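Local coordinates for protein Non-ribosomal peptide synthetase (Streptomyces halstedii, PDB 3WV4) that is the N-terminal domain of a non-ribosomal peptide synthetase and belongs to the AMP-binding enzyme family of the ANL clan, at residues 250-255 against 260-265; 347-352 against 435-440; 193-198 against 400-405. All coordinates share one frame; numbering follows the deposited sequence.

Contact 1. Residues 250-255 against 260-265; sequences YKVLIS and AKLVLA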
loop_
_atom_site.group_PDB
_atom_site.type_symbol
_atom_site.label_atom_id
_atom_site.label_comp_id
_atom_site.label_asym_id
_atom_site.label_seq_id
_atom_site.Cartn_x
_atom_site.Cartn_y
_atom_site.Cartn_z
ATOM N N TYR A 250 -0.595 0.878 1.809
ATOM C CA TYR A 250 -1.941 0.826 2.340
ATOM C C TYR A 250 -1.941 0.704 3.825
ATOM O O TYR A 250 -2.965 0.939 4.487
ATOM C CB TYR A 250 -2.763 -0.301 1.727
ATOM C CG TYR A 250 -3.390 0.093 0.422
ATOM C CD1 TYR A 250 -4.715 0.390 0.334
ATOM C CD2 TYR A 250 -2.612 0.187 -0.713
ATOM C CE1 TYR A 250 -5.280 0.718 -0.883
ATOM C CE2 TYR A 250 -3.139 0.527 -1.934
ATOM C CZ TYR A 250 -4.479 0.803 -2.028
ATOM O OH TYR A 250 -5.019 1.152 -3.235
ATOM N N LYS A 251 -0.800 0.334 4.370
ATOM C CA LYS A 251 -0.679 0.399 5.805
ATOM C C LYS A 251 -0.499 1.854 6.208
ATOM O O LYS A 251 -1.032 2.261 7.225
ATOM C CB LYS A 251 0.335 -0.657 6.335
ATOM C CG LYS A 251 -0.202 -2.164 6.219
ATOM C CD LYS A 251 -1.758 -2.490 5.801
ATOM C CE LYS A 251 -1.985 -3.133 4.396
ATOM N NZ LYS A 251 -3.033 -4.266 4.125
ATOM N N VAL A 252 0.136 2.668 5.361
ATOM C CA VAL A 252 0.163 4.151 5.579
ATOM C C VAL A 252 -1.270 4.710 5.485
ATOM O O VAL A 252 -1.704 5.480 6.330
ATOM C CB VAL A 252 0.985 4.873 4.505
ATOM C CG1 VAL A 252 0.898 6.387 4.677
ATOM C CG2 VAL A 252 2.422 4.421 4.512
ATOM N N LEU A 253 -2.020 4.272 4.463
ATOM C CA LEU A 253 -3.389 4.786 4.284
ATOM C C LEU A 253 -4.336 4.371 5.357
ATOM O O LEU A 253 -5.118 5.199 5.896
ATOM C CB LEU A 253 -3.947 4.363 2.946
ATOM C CG LEU A 253 -3.119 4.878 1.763
ATOM C CD1 LEU A 253 -3.400 4.058 0.486
ATOM C CD2 LEU A 253 -3.446 6.312 1.557
ATOM N N ILE A 254 -4.300 3.091 5.703
ATOM C CA ILE A 254 -5.232 2.594 6.684
ATOM C C ILE A 254 -4.901 3.148 8.091
ATOM O O ILE A 254 -5.838 3.466 8.868
ATOM C CB ILE A 254 -5.290 1.077 6.672
ATOM C CG1 ILE A 254 -5.952 0.632 5.362
ATOM C CG2 ILE A 254 -6.045 0.577 7.893
ATOM C CD1 ILE A 254 -5.657 -0.766 4.966
ATOM N N SER A 255 -3.626 3.247 8.439
ATOM C CA SER A 255 -3.288 3.895 9.706
ATOM C C SER A 255 -3.830 5.267 9.691
ATOM O O SER A 255 -4.415 5.701 10.640
ATOM C CB SER A 255 -1.793 3.954 10.011
ATOM O OG SER A 255 -1.212 2.696 9.789
ATOM N N ALA A 260 -4.462 5.392 13.664
ATOM C CA ALA A 260 -3.475 4.527 14.291
ATOM C C ALA A 260 -2.082 5.089 14.134
ATOM O O ALA A 260 -1.886 6.112 13.523
ATOM C CB ALA A 260 -3.530 3.123 13.674
ATOM N N LYS A 261 -1.136 4.400 14.762
ATOM C CA LYS A 261 0.229 4.717 14.686
ATOM C C LYS A 261 0.957 3.687 13.807
ATOM O O LYS A 261 0.832 2.494 14.033
ATOM C CB LYS A 261 0.829 4.699 16.088
ATOM C CG LYS A 261 2.268 5.149 16.084
ATOM C CD LYS A 261 2.911 5.027 17.475
ATOM C CE LYS A 261 4.402 5.209 17.299
ATOM N NZ LYS A 261 5.068 5.304 18.623
ATOM N N LEU A 262 1.714 4.176 12.831
ATOM C CA LEU A 262 2.471 3.327 11.983
ATOM C C LEU A 262 3.925 3.367 12.382
ATOM O O LEU A 262 4.518 4.441 12.531
ATOM C CB LEU A 262 2.258 3.748 10.535
ATOM C CG LEU A 262 2.991 2.859 9.562
ATOM C CD1 LEU A 262 2.310 1.521 9.411
ATOM C CD2 LEU A 262 3.073 3.581 8.237
ATOM N N VAL A 263 4.507 2.201 12.569
ATOM C CA VAL A 263 5.931 2.066 12.894
ATOM C C VAL A 263 6.619 1.531 11.680
ATOM O O VAL A 263 6.400 0.349 11.254
ATOM C CB VAL A 263 6.199 1.096 14.079
ATOM C CG1 VAL A 263 7.689 0.984 14.357
ATOM C CG2 VAL A 263 5.439 1.541 15.308
ATOM N N LEU A 264 7.426 2.380 11.095
ATOM C CA LEU A 264 8.109 2.013 9.862
ATOM C C LEU A 264 9.417 1.358 10.254
ATOM O O LEU A 264 10.331 2.042 10.704
ATOM C CB LEU A 264 8.361 3.262 9.042
ATOM C CG LEU A 264 7.164 4.112 8.499
ATOM C CD1 LEU A 264 7.588 5.550 8.186
ATOM C CD2 LEU A 264 6.460 3.565 7.261
ATOM N N ALA A 265 9.524 0.047 10.131
ATOM C CA ALA A 265 10.844 -0.599 10.382
ATOM C C ALA A 265 11.508 -0.998 9.065
ATOM O O ALA A 265 10.891 -0.866 7.987
ATOM C CB ALA A 265 10.675 -1.817 11.247
#

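Contact 2. Residues 347-352 against 435-440; sequences RISIMP and GFLYFG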
loop_
_atom_site.group_PDB
_atom_site.type_symbol
_atom_site.label_atom_id
_atom_site.label_comp_id
_atom_site.label_asym_id
_atom_site.label_seq_id
_atom_site.Cartn_x
_atom_site.Cartn_y
_atom_site.Cartn_z
ATOM N N ARG A 347 -6.848 -5.491 -3.727
ATOM C CA ARG A 347 -7.138 -6.705 -3.004
ATOM C C ARG A 347 -8.465 -7.292 -3.429
ATOM O O ARG A 347 -9.389 -6.568 -3.853
ATOM C CB ARG A 347 -7.033 -6.475 -1.483
ATOM C CG ARG A 347 -7.036 -7.742 -0.701
ATOM C CD ARG A 347 -6.490 -7.630 0.713
ATOM N NE ARG A 347 -5.065 -7.352 0.691
ATOM C CZ ARG A 347 -4.454 -6.502 1.512
ATOM N NH1 ARG A 347 -5.146 -5.890 2.491
ATOM N NH2 ARG A 347 -3.144 -6.332 1.435
ATOM N N ILE A 348 -8.565 -8.590 -3.336
ATOM C CA ILE A 348 -9.737 -9.283 -3.857
ATOM C C ILE A 348 -10.604 -9.876 -2.781
ATOM O O ILE A 348 -11.850 -9.737 -2.838
ATOM C CB ILE A 348 -9.318 -10.404 -4.824
ATOM C CG1 ILE A 348 -8.759 -9.661 -6.030
ATOM C CG2 ILE A 348 -10.510 -11.278 -5.193
ATOM C CD1 ILE A 348 -8.023 -10.419 -7.106
ATOM N N SER A 349 -9.980 -10.593 -1.863
ATOM C CA SER A 349 -10.716 -11.300 -0.847
ATOM C C SER A 349 -9.949 -11.250 0.437
ATOM O O SER A 349 -8.682 -11.144 0.441
ATOM C CB SER A 349 -10.936 -12.764 -1.218
ATOM O OG SER A 349 -9.673 -13.482 -1.203
ATOM N N ILE A 350 -10.708 -11.288 1.526
ATOM C CA ILE A 350 -10.171 -11.389 2.877
ATOM C C ILE A 350 -11.020 -12.362 3.683
ATOM O O ILE A 350 -12.207 -12.354 3.564
ATOM C CB ILE A 350 -10.168 -10.009 3.611
ATOM C CG1 ILE A 350 -9.305 -9.026 2.877
ATOM C CG2 ILE A 350 -9.709 -10.189 5.055
ATOM C CD1 ILE A 350 -9.287 -7.640 3.555
ATOM N N MET A 351 -10.373 -13.256 4.416
ATOM C CA MET A 351 -11.043 -14.129 5.313
ATOM C C MET A 351 -11.281 -13.341 6.564
ATOM O O MET A 351 -10.349 -12.849 7.203
ATOM C CB MET A 351 -10.203 -15.322 5.696
ATOM C CG MET A 351 -10.986 -16.369 6.475
ATOM S SD MET A 351 -12.441 -17.028 5.535
ATOM C CE MET A 351 -11.815 -18.463 4.773
ATOM N N PRO A 352 -12.540 -13.260 6.969
ATOM C CA PRO A 352 -12.767 -12.486 8.182
ATOM C C PRO A 352 -12.042 -13.069 9.399
ATOM O O PRO A 352 -12.106 -14.273 9.593
ATOM C CB PRO A 352 -14.292 -12.586 8.371
ATOM C CG PRO A 352 -14.839 -12.705 7.004
ATOM C CD PRO A 352 -13.791 -13.501 6.210
ATOM N N GLY A 435 -20.145 -18.007 -0.900
ATOM C CA GLY A 435 -19.439 -16.890 -1.571
ATOM C C GLY A 435 -17.966 -16.816 -1.191
ATOM O O GLY A 435 -17.290 -15.850 -1.528
ATOM N N PHE A 436 -17.463 -17.846 -0.517
ATOM C CA PHE A 436 -16.049 -17.908 -0.217
ATOM C C PHE A 436 -15.229 -18.284 -1.450
ATOM O O PHE A 436 -15.654 -19.091 -2.304
ATOM C CB PHE A 436 -15.802 -18.941 0.846
ATOM C CG PHE A 436 -16.209 -18.494 2.226
ATOM C CD1 PHE A 436 -15.301 -17.870 3.055
ATOM C CD2 PHE A 436 -17.472 -18.778 2.697
ATOM C CE1 PHE A 436 -15.678 -17.456 4.321
ATOM C CE2 PHE A 436 -17.859 -18.352 3.958
ATOM C CZ PHE A 436 -16.940 -17.699 4.787
ATOM N N LEU A 437 -14.032 -17.749 -1.517
ATOM C CA LEU A 437 -13.177 -17.994 -2.681
ATOM C C LEU A 437 -12.152 -19.067 -2.417
ATOM O O LEU A 437 -11.607 -19.177 -1.319
ATOM C CB LEU A 437 -12.510 -16.702 -3.116
ATOM C CG LEU A 437 -11.520 -16.758 -4.303
ATOM C CD1 LEU A 437 -12.159 -17.224 -5.602
ATOM C CD2 LEU A 437 -10.912 -15.384 -4.456
ATOM N N TYR A 438 -11.941 -19.890 -3.448
ATOM C CA TYR A 438 -10.958 -20.976 -3.426
ATOM C C TYR A 438 -10.169 -20.981 -4.730
ATOM O O TYR A 438 -10.694 -20.626 -5.804
ATOM C CB TYR A 438 -11.671 -22.320 -3.312
ATOM C CG TYR A 438 -12.484 -22.485 -2.057
ATOM C CD1 TYR A 438 -11.947 -23.095 -0.930
ATOM C CD2 TYR A 438 -13.811 -22.035 -2.000
ATOM C CE1 TYR A 438 -12.679 -23.252 0.210
ATOM C CE2 TYR A 438 -14.547 -22.177 -0.846
ATOM C CZ TYR A 438 -13.952 -22.768 0.250
ATOM O OH TYR A 438 -14.687 -22.933 1.340
ATOM N N PHE A 439 -8.933 -21.432 -4.656
ATOM C CA PHE A 439 -8.144 -21.722 -5.871
ATOM C C PHE A 439 -8.401 -23.071 -6.533
ATOM O O PHE A 439 -8.830 -24.022 -5.874
ATOM C CB PHE A 439 -6.656 -21.552 -5.564
ATOM C CG PHE A 439 -6.290 -20.139 -5.300
ATOM C CD1 PHE A 439 -6.804 -19.140 -6.098
ATOM C CD2 PHE A 439 -5.419 -19.811 -4.281
ATOM C CE1 PHE A 439 -6.458 -17.823 -5.873
ATOM C CE2 PHE A 439 -5.064 -18.499 -4.055
ATOM C CZ PHE A 439 -5.595 -17.502 -4.845
ATOM N N GLY A 440 -8.127 -23.129 -7.849
ATOM C CA GLY A 440 -8.513 -24.278 -8.711
ATOM C C GLY A 440 -9.946 -24.777 -8.502
ATOM O O GLY A 440 -10.828 -23.998 -8.092
#

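Contact 3. Residues 193-198 against 400-405; sequences EDLAVL and GYWRAP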
loop_
_atom_site.group_PDB
_atom_site.type_symbol
_atom_site.label_atom_id
_atom_site.label_comp_id
_atom_site.label_asym_id
_atom_site.label_seq_id
_atom_site.Cartn_x
_atom_site.Cartn_y
_atom_site.Cartn_z
ATOM N N GLU A 193 -11.106 11.356 -9.545
ATOM C CA GLU A 193 -10.708 10.522 -10.675
ATOM C C GLU A 193 -9.283 10.736 -11.065
ATOM O O GLU A 193 -8.778 10.030 -11.891
ATOM C CB GLU A 193 -11.604 10.808 -11.870
ATOM C CG GLU A 193 -13.043 10.339 -11.654
ATOM C CD GLU A 193 -14.023 10.891 -12.686
ATOM O OE1 GLU A 193 -13.947 10.492 -13.857
ATOM O OE2 GLU A 193 -14.859 11.734 -12.314
ATOM N N ASP A 194 -8.622 11.731 -10.493
ATOM C CA ASP A 194 -7.201 11.959 -10.795
ATOM C C ASP A 194 -6.347 10.822 -10.287
ATOM O O ASP A 194 -6.575 10.263 -9.209
ATOM C CB ASP A 194 -6.692 13.236 -10.139
ATOM C CG ASP A 194 -7.186 14.500 -10.838
ATOM O OD1 ASP A 194 -7.661 14.438 -11.978
ATOM O OD2 ASP A 194 -7.082 15.573 -10.224
ATOM N N LEU A 195 -5.352 10.486 -11.085
ATOM C CA LEU A 195 -4.316 9.556 -10.693
ATOM C C LEU A 195 -3.557 10.043 -9.478
ATOM O O LEU A 195 -3.169 11.200 -9.410
ATOM C CB LEU A 195 -3.336 9.347 -11.838
ATOM C CG LEU A 195 -3.926 8.707 -13.093
ATOM C CD1 LEU A 195 -2.769 8.302 -14.001
ATOM C CD2 LEU A 195 -4.756 7.492 -12.706
ATOM N N ALA A 196 -3.359 9.143 -8.522
ATOM C CA ALA A 196 -2.585 9.430 -7.320
ATOM C C ALA A 196 -1.286 8.633 -7.270
ATOM O O ALA A 196 -0.236 9.143 -6.813
ATOM C CB ALA A 196 -3.430 9.107 -6.096
ATOM N N VAL A 197 -1.330 7.373 -7.710
ATOM C CA VAL A 197 -0.151 6.508 -7.657
ATOM C C VAL A 197 -0.006 5.680 -8.907
ATOM O O VAL A 197 -1.022 5.268 -9.504
ATOM C CB VAL A 197 -0.267 5.543 -6.455
ATOM C CG1 VAL A 197 0.948 4.692 -6.225
ATOM C CG2 VAL A 197 -0.602 6.252 -5.145
ATOM N N LEU A 198 1.253 5.469 -9.344
ATOM C CA LEU A 198 1.586 4.429 -10.315
ATOM C C LEU A 198 2.355 3.371 -9.614
ATOM O O LEU A 198 3.381 3.643 -8.995
ATOM C CB LEU A 198 2.473 4.930 -11.485
ATOM C CG LEU A 198 1.953 6.067 -12.374
ATOM C CD1 LEU A 198 2.853 6.222 -13.595
ATOM C CD2 LEU A 198 0.498 5.852 -12.820
ATOM N N GLY A 400 -6.456 0.680 -15.051
ATOM C CA GLY A 400 -5.684 0.121 -16.145
ATOM C C GLY A 400 -4.190 0.282 -15.862
ATOM O O GLY A 400 -3.797 0.636 -14.741
ATOM N N TYR A 401 -3.369 -0.004 -16.880
ATOM C CA TYR A 401 -1.945 0.170 -16.817
ATOM C C TYR A 401 -1.570 1.507 -17.421
ATOM O O TYR A 401 -2.202 1.952 -18.366
ATOM C CB TYR A 401 -1.238 -0.961 -17.561
ATOM C CG TYR A 401 -1.613 -2.329 -17.034
ATOM C CD1 TYR A 401 -1.239 -2.725 -15.756
ATOM C CD2 TYR A 401 -2.364 -3.206 -17.793
ATOM C CE1 TYR A 401 -1.579 -3.976 -15.260
ATOM C CE2 TYR A 401 -2.713 -4.466 -17.314
ATOM C CZ TYR A 401 -2.315 -4.849 -16.042
ATOM O OH TYR A 401 -2.688 -6.098 -15.535
ATOM N N TRP A 402 -0.543 2.154 -16.891
ATOM C CA TRP A 402 -0.174 3.472 -17.347
ATOM C C TRP A 402 0.299 3.436 -18.839
ATOM O O TRP A 402 1.239 2.714 -19.174
ATOM C CB TRP A 402 0.919 3.986 -16.431
ATOM C CG TRP A 402 1.606 5.232 -16.848
ATOM C CD1 TRP A 402 2.904 5.346 -17.243
ATOM C CD2 TRP A 402 1.053 6.537 -16.895
ATOM N NE1 TRP A 402 3.215 6.657 -17.500
ATOM C CE2 TRP A 402 2.080 7.406 -17.334
ATOM C CE3 TRP A 402 -0.201 7.076 -16.577
ATOM C CZ2 TRP A 402 1.894 8.776 -17.480
ATOM C CZ3 TRP A 402 -0.399 8.465 -16.743
ATOM C CH2 TRP A 402 0.652 9.291 -17.196
ATOM N N ARG A 403 -0.399 4.197 -19.699
ATOM C CA ARG A 403 -0.062 4.373 -21.121
ATOM C C ARG A 403 0.181 3.065 -21.877
ATOM O O ARG A 403 1.125 2.954 -22.662
ATOM C CB ARG A 403 1.158 5.283 -21.264
ATOM C CG ARG A 403 0.890 6.676 -20.734
ATOM C CD ARG A 403 1.984 7.640 -21.123
ATOM N NE ARG A 403 1.680 9.006 -20.709
ATOM C CZ ARG A 403 2.574 9.985 -20.642
ATOM N NH1 ARG A 403 3.850 9.774 -20.936
ATOM N NH2 ARG A 403 2.192 11.173 -20.260
ATOM N N ALA A 404 -0.676 2.088 -21.635
ATOM C CA ALA A 404 -0.564 0.799 -22.292
ATOM C C ALA A 404 -1.970 0.284 -22.570
ATOM O O ALA A 404 -2.397 -0.674 -21.957
ATOM C CB ALA A 404 0.209 -0.173 -21.415
ATOM N N PRO A 405 -2.704 0.941 -23.491
ATOM C CA PRO A 405 -4.125 0.586 -23.729
ATOM C C PRO A 405 -4.344 -0.883 -24.143
ATOM O O PRO A 405 -5.312 -1.505 -23.739
ATOM C CB PRO A 405 -4.547 1.529 -24.871
ATOM C CG PRO A 405 -3.523 2.619 -24.896
ATOM C CD PRO A 405 -2.240 2.000 -24.402
#

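Contact 1. Residues 250-255 against 260-265
S255 and L262 carry most of this contact. The hydroxyl of S255 lies against the aliphatic base of the leucine, with OG 3.7 Å from L262 CB. The CD1 branch of L262 turns to the same serine and also passes K251 O at 4.1 Å. L262 CD2 meets V252 CG2 at 3.9 Å. These two side chains cross at a slant. L262 thus straddles a single helical turn, one methyl on the serine side and one on the valine side. A260 supplies the backbone link: its N gives S255 O a weak hydrogen bond of 3.0 Å, bent to 127°.

Behind this layer, S255 is held by its own helix. Its chi1 of -47° leaves OG near the backbone N and turns it back along the helix. From there OG donates to K251 O over 2.6 Å. The ordinary helical bond from S255 N reaches the same K251 O at 3.0 Å. The two donors approach from opposite faces of the carbonyl plane, so the buried oxygen is gripped twice. The hydroxyl donates within the helix and meets the leucine through van der Waals contact.

Helix and strand run nearly antiparallel, at 156°, with their axes 8.3 Å apart. Together they form the return half of a beta-alpha-beta unit made of strand 236-239, helix 246-258 and strand 261-264. V237 of the first strand also touches S255 and L262. Helix 106-116 packs on V252 through V109 and Y113. Strand 261-264 lies between strands 62-65 and 236-239, parallel to both.

Contact 2. Residues 347-352 against 435-440
M351 reaches F436 through the far end of its chain. From CB the side chain first extends, with CG anti to the backbone N (chi1 -171°). It then bends at chi2 (59°) and again at chi3, which carries the sulfur across to the phenylalanine. SD stands at the ring edge, near the ring plane, 3.5 Å from F436 CE1. It is 4.7 Å from the ring centroid and 77° off the ring normal, a Met-aromatic contact. The terminal CE follows, out of the ring plane, 3.9 Å from F436 CD1. The two side chains cross at about a right angle.

A second apolar patch lies further along. L437 CD2 comes 4.2 Å from I348 CG2 and 4.0 Å from S349 OG. That hydroxyl has its polar partner in V363 O, so the leucine meets it by packing alone.

I348 and S349 both face Y340, as a classic beta bulge. Strand 362-366 pairs antiparallel with both 349-350 and 437-439, so the contact joins two strands that share this neighbour. V363 touches L437, S362 lies against M351, and strand 335-340 pairs with the other edge of 349-350.

Contact 3. Residues 193-198 against 400-405
L198 sits over one face of the W402 indole. Its CD1 methyl points at the five-membered ring, 3.6 Å from that ring's centroid and only 10° off the normal, a CH-pi contact. The same methyl is 3.6 Å from W402 CG. CD2 of this leucine leans toward the base of the indole and the start of the benzene ring, 4.0 Å from W402 CE3. L195 comes in further along the ring system. Its CD1 meets W402 CZ3 at 3.6 Å, obliquely. Between them the two leucines follow the indole from its pyrrole part to its benzene part.

A classic beta bulge in the strand is consistent with this: A196 and V197 both face C213, and L195 and L198, three residues apart, both point to the tryptophan. On the other segment, W402 and R403 are the two central residues of a type II turn from Y401 to A404. A chi1 of 170° swings the indole away from the backbone N and out toward the strand. R403 folds back over the indole from the side opposite L198. Its CG lies 3.7 Å above the ring plane, and a face of its guanidinium rests near W402 CZ2. The indole is therefore layered between a leucine methyl and an arginine chain.

The polar ends are satisfied elsewhere: W402 NE1 bonds to D140 O, and R403 NH1 forms a salt bridge with D142. R97 also touches both L198 and W402. Across the two segments the cohesion is dispersion plus CH-pi attraction. The outside bond at NE1 probably helps fix the rotation of the ring, with one face toward the leucine methyl.

From the N terminus, segment 193-198, which leads into strand 195-200, opens contact 3. Contact 1 lies wholly inside that long loop: helix 246-258 leads through a short connection into strand 261-264, closing a small beta-alpha-beta return. Segment 347-352 then opens contact 2. Contact 3 closes at 400-405 before contact 2 closes at 435-440, so contacts 2 and 3 cross, whereas contacts 1 and 2 follow in series. Contact 3 ties the antiparallel strand pair 195-200 and 210-214 to the loop before helix 405-411. Contact 2 ties strands of the large C-terminal mixed sheet. The centres lie about 24 to 26 Å apart, and K251 and R347, like charges, come close between contacts 1 and 2.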